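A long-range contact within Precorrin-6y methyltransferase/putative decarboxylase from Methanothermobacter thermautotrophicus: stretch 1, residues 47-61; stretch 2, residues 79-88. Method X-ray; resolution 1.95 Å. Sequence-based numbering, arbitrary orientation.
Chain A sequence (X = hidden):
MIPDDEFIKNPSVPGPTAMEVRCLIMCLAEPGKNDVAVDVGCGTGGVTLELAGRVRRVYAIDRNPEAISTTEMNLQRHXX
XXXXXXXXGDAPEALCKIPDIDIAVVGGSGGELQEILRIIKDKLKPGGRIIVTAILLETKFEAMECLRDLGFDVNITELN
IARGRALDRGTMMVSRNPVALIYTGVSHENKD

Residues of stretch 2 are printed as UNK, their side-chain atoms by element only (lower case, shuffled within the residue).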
ATOM      1  N   VAL A  47      10.391  -7.567  19.423  1.00 30.65           N
ATOM      2  CA  VAL A  47       9.195  -7.497  20.262  1.00 29.66           C
ATOM      3  C   VAL A  47       9.548  -7.694  21.734  1.00 28.04           C
ATOM      4  O   VAL A  47       9.021  -7.004  22.597  1.00 27.13           O
ATOM      5  CB  VAL A  47       8.137  -8.521  19.784  1.00 25.87           C
ATOM      6  CG1 VAL A  47       6.942  -8.523  20.692  1.00 24.14           C
ATOM      7  CG2 VAL A  47       7.714  -8.192  18.348  1.00 26.56           C
ATOM      8  N   THR A  48      10.477  -8.611  21.992  1.00 28.73           N
ATOM      9  CA  THR A  48      10.926  -8.900  23.352  1.00 31.97           C
ATOM     10  C   THR A  48      11.498  -7.673  24.095  1.00 33.57           C
ATOM     11  O   THR A  48      11.163  -7.428  25.265  1.00 27.37           O
ATOM     12  CB  THR A  48      11.946 -10.052  23.367  1.00 29.76           C
ATOM     13  OG1 THR A  48      11.271 -11.267  23.016  1.00 31.91           O
ATOM     14  CG2 THR A  48      12.592 -10.204  24.738  1.00 26.40           C
ATOM     15  N   LEU A  49      12.342  -6.896  23.416  1.00 33.30           N
ATOM     16  CA  LEU A  49      12.933  -5.708  24.022  1.00 31.01           C
ATOM     17  C   LEU A  49      11.883  -4.679  24.427  1.00 32.92           C
ATOM     18  O   LEU A  49      11.946  -4.129  25.528  1.00 34.60           O
ATOM     19  CB  LEU A  49      13.973  -5.081  23.097  1.00 27.66           C
ATOM     20  CG  LEU A  49      15.407  -5.523  23.394  1.00 30.08           C
ATOM     21  CD1 LEU A  49      15.677  -6.928  22.874  1.00 29.16           C
ATOM     22  CD2 LEU A  49      16.358  -4.556  22.775  1.00 31.06           C
ATOM     23  N   GLU A  50      10.905  -4.447  23.554  1.00 33.84           N
ATOM     24  CA  GLU A  50       9.831  -3.491  23.830  1.00 33.97           C
ATOM     25  C   GLU A  50       8.966  -3.934  25.004  1.00 31.92           C
ATOM     26  O   GLU A  50       8.596  -3.120  25.851  1.00 32.05           O
ATOM     27  CB  GLU A  50       8.958  -3.279  22.590  1.00 34.78           C
ATOM     28  CG  GLU A  50       9.728  -2.818  21.355  1.00 36.57           C
ATOM     29  CD  GLU A  50      10.493  -1.511  21.566  1.00 38.71           C
ATOM     30  OE1 GLU A  50      10.153  -0.734  22.476  1.00 38.32           O
ATOM     31  OE2 GLU A  50      11.435  -1.252  20.795  1.00 40.81           O
ATOM     32  N   LEU A  51       8.640  -5.225  25.039  1.00 34.26           N
ATOM     33  CA  LEU A  51       7.841  -5.783  26.132  1.00 33.63           C
ATOM     34  C   LEU A  51       8.640  -5.761  27.431  1.00 37.86           C
ATOM     35  O   LEU A  51       8.085  -5.469  28.501  1.00 38.25           O
ATOM     36  CB  LEU A  51       7.433  -7.219  25.824  1.00 27.92           C
ATOM     37  CG  LEU A  51       6.335  -7.424  24.787  1.00 29.76           C
ATOM     38  CD1 LEU A  51       6.208  -8.911  24.514  1.00 29.24           C
ATOM     39  CD2 LEU A  51       5.023  -6.827  25.301  1.00 28.92           C
ATOM     40  N   ALA A  52       9.939  -6.050  27.334  1.00 37.69           N
ATOM     41  CA  ALA A  52      10.831  -6.070  28.492  1.00 40.73           C
ATOM     42  C   ALA A  52      10.740  -4.793  29.335  1.00 43.67           C
ATOM     43  O   ALA A  52      10.614  -4.850  30.565  1.00 44.49           O
ATOM     44  CB  ALA A  52      12.274  -6.300  28.040  1.00 38.70           C
ATOM     45  N   GLY A  53      10.768  -3.645  28.671  1.00 45.16           N
ATOM     46  CA  GLY A  53      10.697  -2.389  29.395  1.00 44.81           C
ATOM     47  C   GLY A  53       9.308  -1.921  29.784  1.00 44.91           C
ATOM     48  O   GLY A  53       9.181  -0.817  30.298  1.00 47.87           O
ATOM     49  N   ARG A  54       8.275  -2.740  29.580  1.00 44.51           N
ATOM     50  CA  ARG A  54       6.916  -2.308  29.911  1.00 43.80           C
ATOM     51  C   ARG A  54       6.100  -3.237  30.790  1.00 46.16           C
ATOM     52  O   ARG A  54       5.119  -2.801  31.414  1.00 49.47           O
ATOM     53  CB  ARG A  54       6.128  -1.991  28.637  1.00 43.55           C
ATOM     54  CG  ARG A  54       6.752  -0.880  27.830  1.00 47.99           C
ATOM     55  CD  ARG A  54       5.973  -0.574  26.608  1.00 54.01           C
ATOM     56  NE  ARG A  54       6.768   0.251  25.708  1.00 64.48           N
ATOM     57  CZ  ARG A  54       6.353   0.709  24.535  1.00 69.10           C
ATOM     58  NH1 ARG A  54       5.139   0.414  24.093  1.00 73.17           N
ATOM     59  NH2 ARG A  54       7.143   1.509  23.832  1.00 71.82           N
ATOM     60  N   VAL A  55       6.472  -4.512  30.838  1.00 44.77           N
ATOM     61  CA  VAL A  55       5.730  -5.473  31.639  1.00 41.01           C
ATOM     62  C   VAL A  55       6.560  -6.017  32.803  1.00 42.52           C
ATOM     63  O   VAL A  55       7.738  -5.674  32.964  1.00 43.17           O
ATOM     64  CB  VAL A  55       5.136  -6.632  30.768  1.00 37.40           C
ATOM     65  CG1 VAL A  55       4.249  -6.074  29.687  1.00 32.15           C
ATOM     66  CG2 VAL A  55       6.230  -7.477  30.162  1.00 33.25           C
ATOM     67  N   ARG A  56       5.934  -6.865  33.615  1.00 44.13           N
ATOM     68  CA  ARG A  56       6.602  -7.453  34.777  1.00 45.45           C
ATOM     69  C   ARG A  56       7.565  -8.577  34.393  1.00 41.68           C
ATOM     70  O   ARG A  56       8.730  -8.539  34.767  1.00 43.53           O
ATOM     71  CB  ARG A  56       5.549  -7.943  35.786  1.00 49.20           C
ATOM     72  CG  ARG A  56       6.094  -8.580  37.077  1.00 57.26           C
ATOM     73  CD  ARG A  56       4.996  -8.776  38.124  1.00 62.38           C
ATOM     74  NE  ARG A  56       3.717  -9.139  37.513  1.00 76.57           N
ATOM     75  CZ  ARG A  56       2.806  -9.955  38.040  1.00 80.68           C
ATOM     76  NH1 ARG A  56       3.014 -10.530  39.215  1.00 84.38           N
ATOM     77  NH2 ARG A  56       1.675 -10.205  37.375  1.00 83.20           N
ATOM     78  N   ARG A  57       7.086  -9.551  33.629  1.00 39.09           N
ATOM     79  CA  ARG A  57       7.909 -10.675  33.212  1.00 41.36           C
ATOM     80  C   ARG A  57       7.600 -11.044  31.759  1.00 41.22           C
ATOM     81  O   ARG A  57       6.430 -11.065  31.353  1.00 40.90           O
ATOM     82  CB  ARG A  57       7.660 -11.877  34.148  1.00 43.90           C
ATOM     83  CG  ARG A  57       8.287 -13.211  33.737  1.00 48.44           C
ATOM     84  CD  ARG A  57       9.823 -13.222  33.765  1.00 56.26           C
ATOM     85  NE  ARG A  57      10.388 -13.139  35.118  1.00 62.53           N
ATOM     86  CZ  ARG A  57      11.685 -12.976  35.403  1.00 62.44           C
ATOM     87  NH1 ARG A  57      12.591 -12.879  34.435  1.00 62.46           N
ATOM     88  NH2 ARG A  57      12.083 -12.899  36.662  1.00 62.26           N
ATOM     89  N   VAL A  58       8.647 -11.293  30.974  1.00 34.62           N
ATOM     90  CA  VAL A  58       8.488 -11.668  29.580  1.00 32.49           C
ATOM     91  C   VAL A  58       9.151 -13.016  29.395  1.00 33.09           C
ATOM     92  O   VAL A  58      10.226 -13.256  29.934  1.00 37.35           O
ATOM     93  CB  VAL A  58       9.194 -10.666  28.602  1.00 31.71           C
ATOM     94  CG1 VAL A  58       8.921 -11.054  27.159  1.00 29.48           C
ATOM     95  CG2 VAL A  58       8.735  -9.250  28.835  1.00 30.27           C
ATOM     96  N   TYR A  59       8.478 -13.916  28.687  1.00 32.62           N
ATOM     97  CA  TYR A  59       9.011 -15.237  28.369  1.00 31.61           C
ATOM     98  C   TYR A  59       9.264 -15.242  26.860  1.00 31.83           C
ATOM     99  O   TYR A  59       8.319 -15.196  26.074  1.00 32.17           O
ATOM    100  CB  TYR A  59       7.988 -16.317  28.725  1.00 34.90           C
ATOM    101  CG  TYR A  59       7.780 -16.483  30.197  1.00 37.44           C
ATOM    102  CD1 TYR A  59       6.797 -15.752  30.863  1.00 40.25           C
ATOM    103  CD2 TYR A  59       8.605 -17.323  30.950  1.00 39.05           C
ATOM    104  CE1 TYR A  59       6.645 -15.847  32.242  1.00 41.16           C
ATOM    105  CE2 TYR A  59       8.462 -17.432  32.327  1.00 39.25           C
ATOM    106  CZ  TYR A  59       7.486 -16.689  32.968  1.00 42.82           C
ATOM    107  OH  TYR A  59       7.356 -16.782  34.329  1.00 45.08           O
ATOM    108  N   ALA A  60      10.532 -15.239  26.453  1.00 33.31           N
ATOM    109  CA  ALA A  60      10.910 -15.228  25.038  1.00 30.42           C
ATOM    110  C   ALA A  60      11.329 -16.629  24.580  1.00 31.59           C
ATOM    111  O   ALA A  60      12.324 -17.173  25.035  1.00 30.82           O
ATOM    112  CB  ALA A  60      12.029 -14.234  24.805  1.00 30.68           C
ATOM    113  N   ILE A  61      10.581 -17.176  23.634  1.00 32.25           N
ATOM    114  CA  ILE A  61      10.822 -18.521  23.135  1.00 31.06           C
ATOM    115  C   ILE A  61      11.316 -18.532  21.690  1.00 33.89           C
ATOM    116  O   ILE A  61      10.889 -17.695  20.882  1.00 36.17           O
ATOM    117  CB  ILE A  61       9.497 -19.312  23.153  1.00 28.00           C
ATOM    118  CG1 ILE A  61       8.895 -19.330  24.550  1.00 26.71           C
ATOM    119  CG2 ILE A  61       9.689 -20.708  22.627  1.00 30.54           C
ATOM    120  CD1 ILE A  61       7.457 -19.815  24.579  1.00 25.93           C
ATOM    121  N   UNK A  79      20.532  -2.508  28.231  1.00 51.21           N
ATOM    122  CA  UNK A  79      20.397  -2.514  29.686  1.00 49.81           C
ATOM    123  C   UNK A  79      19.118  -3.161  30.173  1.00 49.99           C
ATOM    124  O   UNK A  79      18.576  -2.794  31.219  1.00 52.11           O
ATOM    125  N   UNK A  80      18.630  -4.125  29.404  1.00 45.55           N
ATOM    126  CA  UNK A  80      17.411  -4.823  29.746  1.00 41.96           C
ATOM    127  C   UNK A  80      17.707  -6.313  29.917  1.00 41.67           C
ATOM    128  O   UNK A  80      18.866  -6.742  29.835  1.00 42.37           O
ATOM    129  c   UNK A  80      15.120  -3.260  26.994  1.00 37.47           C
ATOM    130  c   UNK A  80      16.034  -3.197  28.195  1.00 39.10           C
ATOM    131  c   UNK A  80      16.369  -4.623  28.641  1.00 41.04           C
ATOM    132  c   UNK A  80      15.404  -2.396  29.319  1.00 38.75           C
ATOM    133  N   UNK A  81      16.670  -7.092  30.204  1.00 43.03           N
ATOM    134  CA  UNK A  81      16.847  -8.523  30.337  1.00 43.42           C
ATOM    135  C   UNK A  81      16.678  -9.159  31.692  1.00 43.79           C
ATOM    136  O   UNK A  81      16.433 -10.367  31.758  1.00 46.29           O
ATOM    137  N   UNK A  82      16.753  -8.389  32.773  1.00 44.34           N
ATOM    138  CA  UNK A  82      16.624  -9.034  34.076  1.00 46.83           C
ATOM    139  C   UNK A  82      15.213  -9.568  34.407  1.00 46.29           C
ATOM    140  O   UNK A  82      15.050 -10.358  35.339  1.00 45.83           O
ATOM    141  c   UNK A  82      16.675  -6.775  35.269  1.00 58.14           C
ATOM    142  c   UNK A  82      17.246  -8.177  35.195  1.00 48.71           C
ATOM    143  o   UNK A  82      17.061  -6.045  36.214  1.00 64.40           O
ATOM    144  o   UNK A  82      15.859  -6.383  34.409  1.00 61.30           O
ATOM    145  N   UNK A  83      14.224  -9.206  33.585  1.00 44.07           N
ATOM    146  CA  UNK A  83      12.839  -9.675  33.766  1.00 37.43           C
ATOM    147  C   UNK A  83      12.403 -10.537  32.576  1.00 36.37           C
ATOM    148  O   UNK A  83      11.210 -10.798  32.381  1.00 32.35           O
ATOM    149  c   UNK A  83      11.860  -8.500  33.932  1.00 39.58           C
ATOM    150  n   UNK A  83      10.568  -7.046  32.477  1.00 41.64           N
ATOM    151  o   UNK A  83      12.698  -7.491  31.910  1.00 46.51           O
ATOM    152  c   UNK A  83      11.743  -7.640  32.677  1.00 41.90           C
ATOM    153  N   UNK A  84      13.383 -10.968  31.790  1.00 37.14           N
ATOM    154  CA  UNK A  84      13.145 -11.787  30.612  1.00 37.52           C
ATOM    155  C   UNK A  84      13.685 -13.205  30.825  1.00 37.37           C
ATOM    156  O   UNK A  84      14.847 -13.395  31.183  1.00 44.03           O
ATOM    157  c   UNK A  84      13.198  -9.806  29.025  1.00 31.18           C
ATOM    158  c   UNK A  84      13.811 -11.162  29.341  1.00 33.80           C
ATOM    159  c   UNK A  84      13.657 -12.092  28.151  1.00 31.21           C
ATOM    160  N   UNK A  85      12.827 -14.189  30.613  1.00 36.75           N
ATOM    161  CA  UNK A  85      13.204 -15.584  30.746  1.00 36.01           C
ATOM    162  C   UNK A  85      13.303 -16.148  29.339  1.00 34.88           C
ATOM    163  O   UNK A  85      12.290 -16.315  28.662  1.00 33.58           O
ATOM    164  o   UNK A  85      11.976 -15.762  32.829  1.00 40.45           O
ATOM    165  c   UNK A  85      12.150 -16.368  31.542  1.00 35.26           C
ATOM    166  c   UNK A  85      12.574 -17.813  31.721  1.00 36.28           C
ATOM    167  N   UNK A  86      14.529 -16.346  28.872  1.00 36.35           N
ATOM    168  CA  UNK A  86      14.784 -16.896  27.541  1.00 39.51           C
ATOM    169  C   UNK A  86      14.600 -18.406  27.569  1.00 39.29           C
ATOM    170  O   UNK A  86      15.063 -19.072  28.487  1.00 41.06           O
ATOM    171  c   UNK A  86      17.820 -14.669  26.876  1.00 42.43           C
ATOM    172  c   UNK A  86      15.866 -14.777  25.351  1.00 41.27           C
ATOM    173  c   UNK A  86      16.380 -15.052  26.748  1.00 39.32           C
ATOM    174  c   UNK A  86      16.202 -16.530  27.081  1.00 39.78           C
ATOM    175  N   UNK A  87      13.928 -18.941  26.562  1.00 38.28           N
ATOM    176  CA  UNK A  87      13.679 -20.366  26.498  1.00 38.87           C
ATOM    177  C   UNK A  87      13.930 -20.927  25.108  1.00 40.19           C
ATOM    178  O   UNK A  87      13.176 -20.628  24.174  1.00 38.48           O
ATOM    179  c   UNK A  87       9.115 -19.154  27.838  1.00 61.38           C
ATOM    180 se   UNK A  87      10.031 -20.610  28.686  1.00 49.54          SE
ATOM    181  c   UNK A  87      11.840 -20.112  28.237  1.00 42.04           C
ATOM    182  c   UNK A  87      12.234 -20.659  26.890  1.00 39.88           C
ATOM    183  N   UNK A  88      14.998 -21.707  24.956  1.00 38.81           N
ATOM    184  CA  UNK A  88      15.282 -22.299  23.664  1.00 42.27           C
ATOM    185  C   UNK A  88      14.441 -23.551  23.554  1.00 44.95           C
ATOM    186  O   UNK A  88      14.334 -24.315  24.512  1.00 49.26           O
ATOM    187  c   UNK A  88      16.750 -22.665  23.497  1.00 41.97           C
ATOM    188  c   UNK A  88      18.332 -23.935  21.984  1.00 53.64           C
ATOM    189  o   UNK A  88      18.330 -24.991  21.311  1.00 55.94           O
ATOM    190  c   UNK A  88      17.045 -23.162  22.092  1.00 46.94           C
ATOM    191  o   UNK A  88      19.355 -23.495  22.547  1.00 56.56           O
TER

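Position 79 has no side-chain atoms. Its phi is 70°, a positive value that favours glycine. It touches nothing on stretch 1. The residue is Gly-79.

Position 80 carries four carbons, forked at the second. One end of the fork lies 3.6 Å from Leu-49 O and 4.3 Å from Ala-52 CB. A four-carbon side chain branched one atom beyond CB is leucine. Leu-80 points toward the helix and rests its CD1 on the last turn.

Position 81 again has no side-chain atoms. At phi 112° and psi -19° a CB would be jammed against the carbonyl O of the residue before. This is Gly-81, which opens a type I turn ending at position 84.

Position 82 has two carbons, the second carrying two oxygens. That is a short carboxylate, so Asp-82. Its CA-to-CB bond points away, and the nearest approach of the side chain is Asp-82 CB to Arg-57 NH1, 6.7 Å.

Position 83 has two carbons, the second carrying one oxygen and one nitrogen. The nitrogen lies 2.9 Å from Ala-52 O. A short amide is asparagine. Asn-83 ND2 donates to Ala-52 O and, at 3.3 Å, to Arg-56 O. The amide ties the turn to the helix end and to the loop.

Position 84 has one carbon carrying two carbons. One of the two end carbons lies 3.8 Å from Ala-52 CB, the other 4.0 Å from Thr-48 CG2. The branch at CB and the absence of oxygen give valine, Val-84.

Position 85 also branches at CB, but into one oxygen and one carbon. Its CB is 3.7 Å from Tyr-59 CD2, and the oxygen is 3.4 Å from Arg-57 NH1. This is Thr-85.

Position 86 has four carbons, forked at the second, as in position 80. One end carbon lies 3.9 Å from Ala-60 CB. It is Leu-86.

Position 87 is an unbranched chain of two carbons, selenium and a carbon. The carbon beyond the selenium lies 3.2 Å from Tyr-59 CB and 3.3 Å from Ile-61 CG1, so the chain end reaches back over the neighbouring strand. This is selenomethionine, Met-87.

Position 88 has three carbons, the third carrying two oxygens. It is Glu-88. Its CA-to-CB bond points away, and the nearest approach is Glu-88 CB to Ile-61 C, 7.1 Å.

The contact is a pair of parallel strands, 57-61 and 84-88, with their axes at 17°. Four backbone hydrogen bonds join them: Val-58 N to Asn-83 O (3.0 Å), Thr-85 N to Val-58 O (2.8 Å), Ala-60 N to Thr-85 O (3.0 Å) and Met-87 N to Ala-60 O (2.8 Å). Side chains alternate between the two faces. Val-58, Ala-60, Val-84 and Leu-86 share one face, where Val-84 also meets the helix. Tyr-59, Ile-61, Thr-85 and Met-87 share the other. Asn-83 anchors the start of the pairing. Together the stretches bury 794 Å², both sides summed.

Stretch 2, residues 79-88: GLGDNVTLME
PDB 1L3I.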